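Local coordinates for protein SxtG (Microseira wollei, PDB 6U1R) that acts as an amidinotransferase in saxitoxin biosynthesis, probably passing an amidino group from a donor to an amine through a covalent cysteine intermediate, at residues Leu37-Gly47 with Val105-Phe115; Cys26-Trp34 with Arg136-Ile146. One frame throughout, in Å; residues are numbered along the deposited sequence. Where two conformers were deposited one is given.

Contact 1: residues Leu37-Gly47 with Val105-Phe115; sequences LEEVIVGSVEG and VKVRRVKPVDF. With FMT (formic acid), chain C.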
loop_
_atom_site.group_PDB
_atom_site.type_symbol
_atom_site.label_atom_id
_atom_site.label_comp_id
_atom_site.label_asym_id
_atom_site.label_seq_id
_atom_site.Cartn_x
_atom_site.Cartn_y
_atom_site.Cartn_z
ATOM N N LEU A 37 -4.797 -9.785 -26.273
ATOM C CA LEU A 37 -4.882 -10.275 -24.896
ATOM C C LEU A 37 -4.259 -11.662 -24.791
ATOM O O LEU A 37 -4.679 -12.589 -25.494
ATOM C CB LEU A 37 -6.337 -10.300 -24.443
ATOM C CG LEU A 37 -6.629 -10.677 -22.982
ATOM C CD1 LEU A 37 -5.899 -9.753 -22.033
ATOM C CD2 LEU A 37 -8.134 -10.653 -22.724
ATOM N N GLU A 38 -3.252 -11.802 -23.929
ATOM C CA GLU A 38 -2.548 -13.074 -23.749
ATOM C C GLU A 38 -2.883 -13.761 -22.436
ATOM O O GLU A 38 -2.982 -14.988 -22.391
ATOM C CB GLU A 38 -1.027 -12.864 -23.831
ATOM C CG GLU A 38 -0.544 -12.495 -25.243
ATOM C CD GLU A 38 0.973 -12.474 -25.409
ATOM O OE1 GLU A 38 1.716 -12.574 -24.410
ATOM O OE2 GLU A 38 1.423 -12.371 -26.571
ATOM N N GLU A 39 -3.064 -12.998 -21.361
ATOM C CA GLU A 39 -3.334 -13.596 -20.063
ATOM C C GLU A 39 -4.221 -12.643 -19.278
ATOM O O GLU A 39 -4.003 -11.426 -19.296
ATOM C CB GLU A 39 -2.040 -13.905 -19.294
ATOM C CG GLU A 39 -2.299 -14.525 -17.912
ATOM C CD GLU A 39 -1.081 -15.235 -17.308
ATOM O OE1 GLU A 39 -0.185 -15.658 -18.075
ATOM O OE2 GLU A 39 -1.030 -15.385 -16.067
ATOM N N VAL A 40 -5.227 -13.213 -18.611
ATOM C CA VAL A 40 -6.221 -12.447 -17.867
ATOM C C VAL A 40 -6.543 -13.172 -16.561
ATOM O O VAL A 40 -6.626 -14.407 -16.529
ATOM C CB VAL A 40 -7.488 -12.239 -18.745
ATOM C CG1 VAL A 40 -8.242 -13.573 -18.971
ATOM C CG2 VAL A 40 -8.397 -11.173 -18.165
ATOM N N ILE A 41 -6.678 -12.413 -15.463
ATOM C CA ILE A 41 -7.270 -12.931 -14.227
ATOM C C ILE A 41 -8.776 -12.761 -14.345
ATOM O O ILE A 41 -9.252 -11.685 -14.722
ATOM C CB ILE A 41 -6.733 -12.192 -12.984
ATOM C CG1 ILE A 41 -5.199 -12.293 -12.924
ATOM C CG2 ILE A 41 -7.403 -12.734 -11.718
ATOM C CD1 ILE A 41 -4.517 -11.524 -11.753
ATOM N N VAL A 42 -9.531 -13.810 -14.038
ATOM C CA VAL A 42 -10.991 -13.738 -14.046
ATOM C C VAL A 42 -11.479 -13.907 -12.614
ATOM O O VAL A 42 -10.905 -14.681 -11.842
ATOM C CB VAL A 42 -11.612 -14.777 -15.002
ATOM C CG1 VAL A 42 -13.111 -14.702 -15.001
ATOM C CG2 VAL A 42 -11.132 -14.516 -16.431
ATOM N N GLY A 43 -12.519 -13.167 -12.255
ATOM C CA GLY A 43 -13.045 -13.191 -10.910
ATOM C C GLY A 43 -13.767 -14.494 -10.562
ATOM O O GLY A 43 -13.907 -15.424 -11.364
ATOM N N SER A 44 -14.222 -14.545 -9.316
ATOM C CA SER A 44 -14.953 -15.686 -8.779
ATOM C C SER A 44 -16.121 -15.178 -7.951
ATOM O O SER A 44 -15.984 -14.182 -7.230
ATOM C CB SER A 44 -14.043 -16.571 -7.910
ATOM O OG SER A 44 -14.801 -17.439 -7.079
ATOM N N VAL A 45 -17.271 -15.850 -8.054
ATOM C CA VAL A 45 -18.437 -15.492 -7.253
ATOM C C VAL A 45 -18.614 -16.387 -6.039
ATOM O O VAL A 45 -19.524 -16.148 -5.238
ATOM C CB VAL A 45 -19.731 -15.511 -8.089
ATOM C CG1 VAL A 45 -19.735 -14.377 -9.065
ATOM C CG2 VAL A 45 -19.889 -16.848 -8.829
ATOM N N GLU A 46 -17.798 -17.416 -5.874
ATOM C CA GLU A 46 -17.960 -18.325 -4.745
ATOM C C GLU A 46 -17.687 -17.604 -3.427
ATOM O O GLU A 46 -16.754 -16.796 -3.333
ATOM C CB GLU A 46 -17.019 -19.508 -4.902
ATOM C CG GLU A 46 -17.275 -20.319 -6.181
ATOM C CD GLU A 46 -16.681 -21.705 -6.112
ATOM O OE1 GLU A 46 -15.632 -21.934 -6.746
ATOM O OE2 GLU A 46 -17.270 -22.558 -5.416
ATOM N N GLY A 47 -18.506 -17.888 -2.414
ATOM C CA GLY A 47 -18.361 -17.304 -1.087
ATOM C C GLY A 47 -18.728 -15.845 -0.994
ATOM O O GLY A 47 -18.437 -15.211 0.030
ATOM N N VAL A 105 -6.773 -17.048 -25.158
ATOM C CA VAL A 105 -6.336 -16.353 -23.946
ATOM C C VAL A 105 -6.096 -17.365 -22.836
ATOM O O VAL A 105 -6.918 -18.262 -22.606
ATOM C CB VAL A 105 -7.371 -15.306 -23.496
ATOM C CG1 VAL A 105 -6.864 -14.543 -22.258
ATOM C CG2 VAL A 105 -7.684 -14.367 -24.643
ATOM N N LYS A 106 -5.002 -17.173 -22.102
ATOM C CA LYS A 106 -4.751 -17.930 -20.877
ATOM C C LYS A 106 -5.515 -17.300 -19.719
ATOM O O LYS A 106 -5.378 -16.100 -19.475
ATOM C CB LYS A 106 -3.259 -17.950 -20.569
ATOM C CG LYS A 106 -2.879 -18.705 -19.293
ATOM C CD LYS A 106 -1.348 -18.715 -19.151
ATOM C CE LYS A 106 -0.876 -19.209 -17.799
ATOM N NZ LYS A 106 0.544 -18.802 -17.560
ATOM N N VAL A 107 -6.294 -18.102 -18.998
ATOM C CA VAL A 107 -7.173 -17.608 -17.936
ATOM C C VAL A 107 -6.659 -18.100 -16.591
ATOM O O VAL A 107 -6.422 -19.300 -16.414
ATOM C CB VAL A 107 -8.627 -18.052 -18.168
ATOM C CG1 VAL A 107 -9.530 -17.735 -16.932
ATOM C CG2 VAL A 107 -9.161 -17.364 -19.401
ATOM N N ARG A 108 -6.485 -17.175 -15.648
ATOM C CA ARG A 108 -6.161 -17.505 -14.265
ATOM C C ARG A 108 -7.415 -17.295 -13.424
ATOM O O ARG A 108 -7.886 -16.161 -13.273
ATOM C CB ARG A 108 -5.006 -16.646 -13.743
ATOM C CG ARG A 108 -3.813 -16.500 -14.655
ATOM C CD ARG A 108 -3.175 -17.837 -15.050
ATOM N NE ARG A 108 -2.548 -18.535 -13.922
ATOM C CZ ARG A 108 -1.323 -18.303 -13.465
ATOM N NH1 ARG A 108 -0.547 -17.378 -14.010
ATOM N NH2 ARG A 108 -0.874 -18.996 -12.428
ATOM N N ARG A 109 -7.952 -18.387 -12.869
ATOM C CA ARG A 109 -9.174 -18.340 -12.073
ATOM C C ARG A 109 -8.806 -18.077 -10.622
ATOM O O ARG A 109 -8.125 -18.895 -9.998
ATOM C CB ARG A 109 -9.955 -19.650 -12.160
ATOM C CG ARG A 109 -10.607 -19.946 -13.478
ATOM C CD ARG A 109 -11.130 -21.387 -13.461
ATOM N NE ARG A 109 -11.787 -21.802 -14.703
ATOM C CZ ARG A 109 -13.101 -21.943 -14.861
ATOM N NH1 ARG A 109 -13.954 -21.681 -13.869
ATOM N NH2 ARG A 109 -13.573 -22.356 -16.028
ATOM N N VAL A 110 -9.251 -16.945 -10.080
ATOM C CA VAL A 110 -8.992 -16.676 -8.674
ATOM C C VAL A 110 -9.834 -17.629 -7.834
ATOM O O VAL A 110 -10.997 -17.919 -8.160
ATOM C CB VAL A 110 -9.278 -15.206 -8.320
ATOM C CG1 VAL A 110 -10.750 -14.949 -8.259
ATOM C CG2 VAL A 110 -8.638 -14.851 -6.996
ATOM N N LYS A 111 -9.215 -18.170 -6.752
ATOM C CA LYS A 111 -9.884 -19.057 -5.805
ATOM C C LYS A 111 -10.532 -18.245 -4.691
ATOM O O LYS A 111 -9.910 -17.317 -4.162
ATOM C CB LYS A 111 -8.894 -20.034 -5.172
ATOM C CG LYS A 111 -8.003 -20.777 -6.155
ATOM C CD LYS A 111 -6.788 -21.392 -5.441
ATOM C CE LYS A 111 -6.198 -22.539 -6.235
ATOM N NZ LYS A 111 -6.274 -22.323 -7.720
ATOM N N PRO A 112 -11.761 -18.587 -4.296
ATOM C CA PRO A 112 -12.397 -17.878 -3.181
ATOM C C PRO A 112 -11.606 -18.028 -1.888
ATOM O O PRO A 112 -10.801 -18.944 -1.710
ATOM C CB PRO A 112 -13.776 -18.544 -3.072
ATOM C CG PRO A 112 -13.591 -19.902 -3.703
ATOM C CD PRO A 112 -12.624 -19.663 -4.820
ATOM N N VAL A 113 -11.828 -17.076 -0.996
ATOM C CA VAL A 113 -11.284 -17.090 0.354
ATOM C C VAL A 113 -12.462 -16.823 1.288
ATOM O O VAL A 113 -13.616 -16.834 0.845
ATOM C CB VAL A 113 -10.153 -16.056 0.496
ATOM C CG1 VAL A 113 -8.955 -16.454 -0.366
ATOM C CG2 VAL A 113 -10.631 -14.669 0.068
ATOM N N ASP A 114 -12.196 -16.586 2.576
ATOM C CA ASP A 114 -13.262 -16.428 3.574
ATOM C C ASP A 114 -13.815 -15.001 3.566
ATOM O O ASP A 114 -13.567 -14.195 4.476
ATOM C CB ASP A 114 -12.753 -16.751 4.974
ATOM C CG ASP A 114 -12.426 -18.216 5.174
ATOM O OD1 ASP A 114 -12.890 -19.068 4.379
ATOM O OD2 ASP A 114 -11.717 -18.504 6.167
ATOM N N PHE A 115 -14.656 -14.699 2.581
ATOM C CA PHE A 115 -15.300 -13.386 2.592
ATOM C C PHE A 115 -16.305 -13.247 3.727
ATOM O O PHE A 115 -16.636 -12.116 4.110
ATOM C CB PHE A 115 -15.961 -13.104 1.234
ATOM C CG PHE A 115 -14.970 -12.982 0.127
ATOM C CD1 PHE A 115 -14.154 -11.856 0.036
ATOM C CD2 PHE A 115 -14.810 -14.002 -0.794
ATOM C CE1 PHE A 115 -13.199 -11.750 -0.959
ATOM C CE2 PHE A 115 -13.851 -13.891 -1.799
ATOM C CZ PHE A 115 -13.047 -12.774 -1.865
HETATM C C FMT C . -8.395 -16.173 3.888
HETATM O O1 FMT C . -7.521 -16.521 3.100
HETATM O O2 FMT C . -9.454 -16.784 3.903
HETATM O O HOH W 1 2.273 -16.138 -16.916
HETATM O O HOH W 2 -12.646 -17.816 -10.901
#
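Glu39 reaches from strand 37-42 to two basic side chains of strand 106-109 and shares its carboxylate between them. The extended chain, with CG anti to the backbone N (chi1 179°), carries the carboxylate alongside Lys106, pointing the same way. Arg108 folds back at chi2 and chi3 and presents NH1 edge-on, 2.9 Å from Glu39 OE2, on the syn side but tilted out of the carboxylate plane; the two flat groups are turned 62° apart. Lys106 NZ makes a weaker, longer salt bridge to Glu39 OE1 (3.3 Å), and a water donates to Glu39 OE1 and accepts weakly from Lys106 NZ. Glu169 takes Arg108 NH2. Arg374 and the Tyr170 hydroxyl also bind the Glu39 carboxylate, and the donors around it probably favour its ionised form.

The backbones run parallel. Lys106 N bonds to Glu38 O, Val40 N to Lys106 O, Arg108 N to Val40 O (2.9 Å) and Val42 N to Arg108 O; a weak bond from Val110 N to Val42 O ends the series. Beyond it, a water donates to both Gly43 O and Val110 O.

On the other face the valines mesh: Val40 CG1 meets Val105 CG1 at 3.7 Å and Val42 CG2 meets Val107 CG1 at 3.6 Å. Past the strands, Pro112 CG rests on Glu46 CB (3.7 Å), and Ser44 OG accepts from Glu46 N in an ST turn.

Strands 37-42 and 106-109 thus form a beta-alpha-beta crossover whose long connection ends in helix 83-102, packed on Val42 and Val107, with strand 370-375 antiparallel on the far side of 37-42.

Contact 2: residues Cys26-Trp34 with Arg136-Ile146; sequences CPVNSYNEW and RDVFLVIGNEI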
loop_
_atom_site.group_PDB
_atom_site.type_symbol
_atom_site.label_atom_id
_atom_site.label_comp_id
_atom_site.label_asym_id
_atom_site.label_seq_id
_atom_site.Cartn_x
_atom_site.Cartn_y
_atom_site.Cartn_z
ATOM N N CYS A 26 8.819 -10.873 -18.690
ATOM C CA CYS A 26 7.909 -10.474 -17.608
ATOM C C CYS A 26 6.475 -10.819 -17.993
ATOM O O CYS A 26 5.999 -10.398 -19.048
ATOM C CB CYS A 26 8.030 -8.978 -17.307
ATOM S SG CYS A 26 7.035 -8.437 -15.885
ATOM N N PRO A 27 5.784 -11.593 -17.154
ATOM C CA PRO A 27 4.404 -11.983 -17.488
ATOM C C PRO A 27 3.386 -10.859 -17.353
ATOM O O PRO A 27 2.264 -11.016 -17.844
ATOM C CB PRO A 27 4.114 -13.112 -16.496
ATOM C CG PRO A 27 4.983 -12.796 -15.314
ATOM C CD PRO A 27 6.244 -12.233 -15.904
ATOM N N VAL A 28 3.708 -9.774 -16.669
ATOM C CA VAL A 28 2.823 -8.609 -16.558
ATOM C C VAL A 28 3.258 -7.574 -17.594
ATOM O O VAL A 28 4.394 -7.085 -17.559
ATOM C CB VAL A 28 2.860 -8.022 -15.138
ATOM C CG1 VAL A 28 1.996 -6.763 -15.016
ATOM C CG2 VAL A 28 2.397 -9.082 -14.163
ATOM N N ASN A 29 2.352 -7.240 -18.522
ATOM C CA ASN A 29 2.655 -6.284 -19.593
ATOM C C ASN A 29 1.310 -5.857 -20.194
ATOM O O ASN A 29 0.768 -6.578 -21.031
ATOM C CB ASN A 29 3.554 -6.910 -20.651
ATOM C CG ASN A 29 4.025 -5.913 -21.670
ATOM O OD1 ASN A 29 5.086 -5.325 -21.517
ATOM N ND2 ASN A 29 3.214 -5.689 -22.719
ATOM N N SER A 30 0.779 -4.711 -19.759
ATOM C CA SER A 30 -0.476 -4.208 -20.330
ATOM C C SER A 30 -0.500 -2.690 -20.235
ATOM O O SER A 30 -0.410 -2.146 -19.138
ATOM C CB SER A 30 -1.716 -4.784 -19.640
ATOM O OG SER A 30 -2.876 -4.315 -20.340
ATOM N N TYR A 31 -0.643 -2.023 -21.380
ATOM C CA TYR A 31 -0.556 -0.575 -21.475
ATOM C C TYR A 31 -1.862 0.098 -21.881
ATOM O O TYR A 31 -1.927 1.328 -21.852
ATOM C CB TYR A 31 0.538 -0.191 -22.478
ATOM C CG TYR A 31 1.936 -0.500 -22.008
ATOM C CD1 TYR A 31 2.587 0.340 -21.118
ATOM C CD2 TYR A 31 2.619 -1.629 -22.469
ATOM C CE1 TYR A 31 3.890 0.080 -20.707
ATOM C CE2 TYR A 31 3.913 -1.901 -22.046
ATOM C CZ TYR A 31 4.535 -1.042 -21.174
ATOM O OH TYR A 31 5.818 -1.286 -20.756
ATOM N N ASN A 32 -2.891 -0.661 -22.243
ATOM C CA ASN A 32 -4.138 -0.094 -22.749
ATOM C C ASN A 32 -5.196 -1.192 -22.718
ATOM O O ASN A 32 -4.925 -2.319 -22.300
ATOM C CB ASN A 32 -3.918 0.468 -24.156
ATOM C CG ASN A 32 -3.310 -0.556 -25.055
ATOM O OD1 ASN A 32 -3.906 -1.608 -25.278
ATOM N ND2 ASN A 32 -2.078 -0.306 -25.523
ATOM N N GLU A 33 -6.398 -0.874 -23.190
ATOM C CA GLU A 33 -7.528 -1.798 -23.070
ATOM C C GLU A 33 -7.676 -2.754 -24.258
ATOM O O GLU A 33 -8.587 -3.584 -24.239
ATOM C CB GLU A 33 -8.842 -1.013 -22.897
ATOM C CG GLU A 33 -8.825 0.049 -21.773
ATOM C CD GLU A 33 -8.778 -0.524 -20.349
ATOM O OE1 GLU A 33 -9.109 -1.714 -20.157
ATOM O OE2 GLU A 33 -8.378 0.232 -19.423
ATOM N N TRP A 34 -6.807 -2.683 -25.273
ATOM C CA TRP A 34 -7.101 -3.318 -26.559
ATOM C C TRP A 34 -5.976 -4.155 -27.160
ATOM O O TRP A 34 -6.259 -4.902 -28.104
ATOM C CB TRP A 34 -7.491 -2.264 -27.606
ATOM C CG TRP A 34 -6.426 -1.234 -27.803
ATOM C CD1 TRP A 34 -5.269 -1.375 -28.529
ATOM C CD2 TRP A 34 -6.400 0.096 -27.261
ATOM N NE1 TRP A 34 -4.531 -0.222 -28.467
ATOM C CE2 TRP A 34 -5.201 0.700 -27.703
ATOM C CE3 TRP A 34 -7.276 0.838 -26.457
ATOM C CZ2 TRP A 34 -4.856 2.002 -27.359
ATOM C CZ3 TRP A 34 -6.921 2.130 -26.109
ATOM C CH2 TRP A 34 -5.738 2.705 -26.577
ATOM N N ARG A 136 -11.051 -5.951 -11.562
ATOM C CA ARG A 136 -10.803 -4.632 -12.136
ATOM C C ARG A 136 -10.893 -3.519 -11.088
ATOM O O ARG A 136 -10.295 -2.453 -11.262
ATOM C CB ARG A 136 -11.812 -4.374 -13.267
ATOM C CG ARG A 136 -11.616 -3.096 -14.081
ATOM C CD ARG A 136 -10.514 -3.202 -15.118
ATOM N NE ARG A 136 -10.697 -4.342 -16.025
ATOM C CZ ARG A 136 -9.868 -4.632 -17.026
ATOM N NH1 ARG A 136 -8.840 -3.831 -17.294
ATOM N NH2 ARG A 136 -10.075 -5.700 -17.779
ATOM N N ASP A 137 -11.667 -3.723 -10.016
ATOM C CA ASP A 137 -11.838 -2.665 -9.016
ATOM C C ASP A 137 -10.610 -2.486 -8.130
ATOM O O ASP A 137 -10.390 -1.397 -7.584
ATOM C CB ASP A 137 -13.029 -2.976 -8.098
ATOM C CG ASP A 137 -14.348 -3.074 -8.827
ATOM O OD1 ASP A 137 -14.401 -2.770 -10.050
ATOM O OD2 ASP A 137 -15.354 -3.460 -8.160
ATOM N N VAL A 138 -9.816 -3.538 -7.959
ATOM C CA VAL A 138 -8.908 -3.672 -6.825
ATOM C C VAL A 138 -7.485 -3.310 -7.222
ATOM O O VAL A 138 -6.689 -2.875 -6.383
ATOM C CB VAL A 138 -8.981 -5.113 -6.276
ATOM C CG1 VAL A 138 -7.996 -5.326 -5.115
ATOM C CG2 VAL A 138 -10.419 -5.420 -5.845
ATOM N N PHE A 139 -7.153 -3.496 -8.507
ATOM C CA PHE A 139 -5.791 -3.353 -9.014
ATOM C C PHE A 139 -5.790 -2.601 -10.335
ATOM O O PHE A 139 -6.673 -2.809 -11.164
ATOM C CB PHE A 139 -5.107 -4.698 -9.309
ATOM C CG PHE A 139 -5.199 -5.716 -8.203
ATOM C CD1 PHE A 139 -4.307 -5.684 -7.155
ATOM C CD2 PHE A 139 -6.166 -6.703 -8.228
ATOM C CE1 PHE A 139 -4.360 -6.633 -6.142
ATOM C CE2 PHE A 139 -6.237 -7.655 -7.200
ATOM C CZ PHE A 139 -5.333 -7.606 -6.162
ATOM N N LEU A 140 -4.761 -1.799 -10.545
ATOM C CA LEU A 140 -4.421 -1.234 -11.839
ATOM C C LEU A 140 -3.210 -1.961 -12.394
ATOM O O LEU A 140 -2.254 -2.228 -11.655
ATOM C CB LEU A 140 -4.058 0.239 -11.735
ATOM C CG LEU A 140 -5.106 1.289 -11.497
ATOM C CD1 LEU A 140 -4.356 2.593 -11.102
ATOM C CD2 LEU A 140 -5.917 1.468 -12.765
ATOM N N VAL A 141 -3.237 -2.266 -13.686
ATOM C CA VAL A 141 -2.062 -2.773 -14.386
ATOM C C VAL A 141 -1.545 -1.649 -15.266
ATOM O O VAL A 141 -2.236 -1.225 -16.203
ATOM C CB VAL A 141 -2.365 -4.022 -15.227
ATOM C CG1 VAL A 141 -1.060 -4.538 -15.841
ATOM C CG2 VAL A 141 -3.004 -5.087 -14.397
ATOM N N ILE A 142 -0.332 -1.177 -14.976
ATOM C CA ILE A 142 0.302 -0.086 -15.713
ATOM C C ILE A 142 1.624 -0.634 -16.247
ATOM O O ILE A 142 2.632 -0.662 -15.528
ATOM C CB ILE A 142 0.543 1.163 -14.854
ATOM C CG1 ILE A 142 -0.745 1.646 -14.171
ATOM C CG2 ILE A 142 1.137 2.295 -15.722
ATOM C CD1 ILE A 142 -1.875 2.009 -15.133
ATOM N N GLY A 143 1.633 -1.082 -17.495
ATOM C CA GLY A 143 2.865 -1.625 -18.047
ATOM C C GLY A 143 3.231 -2.928 -17.354
ATOM O O GLY A 143 2.463 -3.889 -17.407
ATOM N N ASN A 144 4.378 -2.977 -16.679
ATOM C CA ASN A 144 4.801 -4.171 -15.968
ATOM C C ASN A 144 4.519 -4.095 -14.467
ATOM O O ASN A 144 5.013 -4.945 -13.720
ATOM C CB ASN A 144 6.297 -4.440 -16.201
ATOM C CG ASN A 144 7.189 -3.359 -15.612
ATOM O OD1 ASN A 144 6.710 -2.398 -15.010
ATOM N ND2 ASN A 144 8.501 -3.523 -15.766
ATOM N N GLU A 145 3.706 -3.135 -14.026
ATOM C CA GLU A 145 3.434 -2.898 -12.611
ATOM C C GLU A 145 1.974 -3.176 -12.276
ATOM O O GLU A 145 1.070 -2.707 -12.988
ATOM C CB GLU A 145 3.770 -1.452 -12.246
ATOM C CG GLU A 145 3.544 -1.098 -10.784
ATOM C CD GLU A 145 3.844 0.354 -10.469
ATOM O OE1 GLU A 145 3.930 1.169 -11.409
ATOM O OE2 GLU A 145 3.992 0.690 -9.277
ATOM N N ILE A 146 1.751 -3.901 -11.172
ATOM C CA ILE A 146 0.424 -4.048 -10.564
ATOM C C ILE A 146 0.360 -3.149 -9.321
ATOM O O ILE A 146 1.232 -3.221 -8.446
ATOM C CB ILE A 146 0.129 -5.520 -10.228
ATOM C CG1 ILE A 146 0.151 -6.341 -11.526
ATOM C CG2 ILE A 146 -1.221 -5.662 -9.524
ATOM C CD1 ILE A 146 -0.128 -7.774 -11.379
HETATM O O HOH W 3 6.164 -0.633 -17.623
HETATM O O HOH W 4 -9.193 -4.506 -20.493
HETATM O O HOH W 5 -8.485 -0.835 -17.083
#
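A tight hairpin, strands 139-142 and 145-148 joined by a type II' turn from Ile142 to Glu145, receives along its turn the loop 26-34 that precedes strand 37-42. Ser30 and Gly143 form a single antiparallel hydrogen-bonded pair: Ser30 N donates to Gly143 O at 3.0 Å and Gly143 N to Ser30 O at 2.8 Å, the latter donor lying well above the carbonyl plane. Tyr31 lays one ring face over Gly143 CA in a CH-pi contact, 3.7 Å from CA to the ring centroid, and a water links its OH to Asn144 N. Val28 CG1, anti to the backbone N (chi1 177°), touches both Val141 CG1 (3.9 Å) and Ile146 CG1 (4.0 Å).

Farther along, Glu33 OE1 lies 3.6 Å from Arg136 NH1, well out of the guanidinium plane, so this salt bridge is one of charge alone. One water donates to Glu33 OE2 (2.6 Å from the water O) and accepts from Arg136 NH1; the other donates to Glu33 OE1 and accepts only weakly from Arg136 NH2. His367 NE2 and Arg221 N bind Glu33 directly. Bonds to Asp372 and the His367 carbonyl probably set the guanidinium's orientation, while Glu33 adds charge and water-bridged contact.

In the fold
The first segments of the two contacts adjoin in the sequence: loop 26-34 of contact 2 leads into strand 37-42 of contact 1, and contact 1 is nested within the loop that contact 2 closes. Their centres are about 15 Å apart. Strand 370-375 joins them, pairing with strand 37-42 while its Asp372 binds Ser30 and Arg136; Arg374 likewise serves both Glu39 and the Pro27 carbonyl. Helix 164-172 packs against both. Contact 2 lies nearer the predicted catalytic centre: the Arg136 side chain is about 5 Å from that of Cys368, predicted to carry the amidino-cysteine intermediate, and about 7 Å from that of His264. In contact 1, Gly43 is about 9 Å from the Cys368 side chain.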